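Local coordinates for protein acyl-coenzyme A thioesterase THEM4 (Rhodococcus sp., PDB 2OV9) that probably hydrolyses medium- and long-chain fatty acyl-CoA thioesters to free fatty acids and coenzyme A, as a hotdog-fold thioesterase, at residues Pro90-Glu95 / Leu138-Gly143. Residues are numbered along the deposited sequence; the frame is centred on the assembly and turned at random.
Sequences PVTGPE and LDHVLG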
loop_
_atom_site.group_PDB
_atom_site.type_symbol
_atom_site.label_atom_id
_atom_site.label_comp_id
_atom_site.label_asym_id
_atom_site.label_seq_id
_atom_site.Cartn_x
_atom_site.Cartn_y
_atom_site.Cartn_z
ATOM N N PRO B 90 -4.897 -5.622 -0.927
ATOM C CA PRO B 90 -4.813 -4.336 -0.234
ATOM C C PRO B 90 -5.311 -3.092 -0.963
ATOM O O PRO B 90 -5.064 -1.985 -0.490
ATOM C CB PRO B 90 -3.316 -4.207 0.100
ATOM C CG PRO B 90 -2.619 -5.021 -0.956
ATOM C CD PRO B 90 -3.563 -6.147 -1.303
ATOM N N VAL B 91 -6.002 -3.249 -2.087
ATOM C CA VAL B 91 -6.573 -2.088 -2.795
ATOM C C VAL B 91 -8.087 -2.082 -2.687
ATOM O O VAL B 91 -8.690 -1.040 -2.419
ATOM C CB VAL B 91 -6.153 -2.064 -4.305
ATOM C CG1 VAL B 91 -6.763 -0.850 -5.034
ATOM C CG2 VAL B 91 -4.620 -2.066 -4.443
ATOM N N THR B 92 -8.692 -3.259 -2.874
ATOM C CA THR B 92 -10.152 -3.383 -2.955
ATOM C C THR B 92 -10.775 -4.330 -1.910
ATOM O O THR B 92 -11.997 -4.438 -1.852
ATOM C CB THR B 92 -10.612 -3.892 -4.357
ATOM O OG1 THR B 92 -10.418 -5.319 -4.440
ATOM C CG2 THR B 92 -9.844 -3.208 -5.506
ATOM N N GLY B 93 -9.951 -5.030 -1.122
ATOM C CA GLY B 93 -10.450 -6.076 -0.221
ATOM C C GLY B 93 -11.328 -5.541 0.898
ATOM O O GLY B 93 -10.858 -4.776 1.721
ATOM N N PRO B 94 -12.612 -5.949 0.939
ATOM C CA PRO B 94 -13.507 -5.435 1.992
ATOM C C PRO B 94 -13.075 -5.826 3.393
ATOM O O PRO B 94 -13.330 -5.081 4.329
ATOM C CB PRO B 94 -14.857 -6.071 1.666
ATOM C CG PRO B 94 -14.761 -6.495 0.238
ATOM C CD PRO B 94 -13.318 -6.856 0.013
ATOM N N GLU B 95 -12.420 -6.977 3.538
ATOM C CA GLU B 95 -11.953 -7.410 4.838
ATOM C C GLU B 95 -10.481 -7.077 5.065
ATOM O O GLU B 95 -9.868 -7.537 6.048
ATOM C CB GLU B 95 -12.224 -8.909 5.056
ATOM C CG GLU B 95 -13.684 -9.234 5.343
ATOM C CD GLU B 95 -14.453 -9.779 4.136
ATOM O OE1 GLU B 95 -14.333 -10.987 3.832
ATOM O OE2 GLU B 95 -15.241 -9.025 3.528
ATOM N N LEU B 138 -2.700 1.886 -9.078
ATOM C CA LEU B 138 -2.678 1.765 -10.561
ATOM C C LEU B 138 -2.303 0.340 -10.989
ATOM O O LEU B 138 -2.905 -0.220 -11.900
ATOM C CB LEU B 138 -1.746 2.810 -11.215
ATOM C CG LEU B 138 -2.388 4.213 -11.318
ATOM C CD1 LEU B 138 -1.363 5.248 -11.699
ATOM C CD2 LEU B 138 -3.503 4.220 -12.334
ATOM N N ASP B 139 -1.316 -0.248 -10.323
ATOM C CA ASP B 139 -0.975 -1.633 -10.607
ATOM C C ASP B 139 -2.235 -2.522 -10.539
ATOM O O ASP B 139 -2.565 -3.248 -11.499
ATOM C CB ASP B 139 0.089 -2.125 -9.621
ATOM C CG ASP B 139 0.452 -3.575 -9.838
ATOM O OD1 ASP B 139 1.233 -3.859 -10.753
ATOM O OD2 ASP B 139 -0.052 -4.442 -9.110
ATOM N N HIS B 140 -2.934 -2.467 -9.406
ATOM C CA HIS B 140 -4.151 -3.242 -9.231
ATOM C C HIS B 140 -5.236 -2.968 -10.266
ATOM O O HIS B 140 -5.841 -3.899 -10.796
ATOM C CB HIS B 140 -4.771 -3.034 -7.848
ATOM C CG HIS B 140 -5.771 -4.091 -7.517
ATOM N ND1 HIS B 140 -5.395 -5.358 -7.128
ATOM C CD2 HIS B 140 -7.120 -4.111 -7.625
ATOM C CE1 HIS B 140 -6.473 -6.106 -6.965
ATOM N NE2 HIS B 140 -7.535 -5.368 -7.243
ATOM N N VAL B 141 -5.521 -1.694 -10.518
ATOM C CA VAL B 141 -6.471 -1.343 -11.569
ATOM C C VAL B 141 -6.145 -1.975 -12.922
ATOM O O VAL B 141 -7.065 -2.412 -13.628
ATOM C CB VAL B 141 -6.616 0.193 -11.715
ATOM C CG1 VAL B 141 -7.595 0.522 -12.823
ATOM C CG2 VAL B 141 -7.148 0.744 -10.408
ATOM N N LEU B 142 -4.856 -2.000 -13.296
ATOM C CA LEU B 142 -4.445 -2.656 -14.554
ATOM C C LEU B 142 -4.787 -4.146 -14.529
ATOM O O LEU B 142 -5.231 -4.697 -15.536
ATOM C CB LEU B 142 -2.929 -2.488 -14.842
ATOM C CG LEU B 142 -2.394 -1.053 -15.002
ATOM C CD1 LEU B 142 -0.950 -1.098 -15.467
ATOM C CD2 LEU B 142 -3.258 -0.283 -15.980
ATOM N N GLY B 143 -4.578 -4.789 -13.381
ATOM C CA GLY B 143 -4.997 -6.194 -13.203
ATOM C C GLY B 143 -6.484 -6.407 -13.417
ATOM O O GLY B 143 -6.913 -7.369 -14.047
#
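Val-91 lies along the side chain of His-140, the two running past each other in opposite directions. Val-91 CG2 comes within 3.5 Å of His-140 CB, while Val-91 CB sits 4.2 Å from the imidazole centroid, 29° off the ring normal, an off-centre CH-pi contact. At Thr-92 the side chain crosses that of His-140 at about a right angle, and Thr-92 CG2 meets CD2 and NE2 of the His-140 imidazole, each at 3.6 Å. Asp-89 hydrogen-bonds the Val-91 backbone N through OD2 and Thr-92 OG1 through OD1, and the threonine methyl is the branch that meets the ring. With CG anti to the helix backbone N (chi1 -164°), His-140 reaches out from its helix to this loop, and its ND1 is hydrogen-bonded to NE2 of His-130 of the second subunit. Cutting the His-140 side chain back to an alanine is likely to leave the Val-91 and Thr-92 methyls without the surface they rest on and to remove the hydrogen bond to His-130 of the second subunit. Residues 138-143 belong to helix 131-148, the central helix of the hotdog fold, whose Leu-138 and Leu-142 pack against strand 199-208; loop 90-95 continues to Pro-94 and Glu-95, which touch helix 26-43.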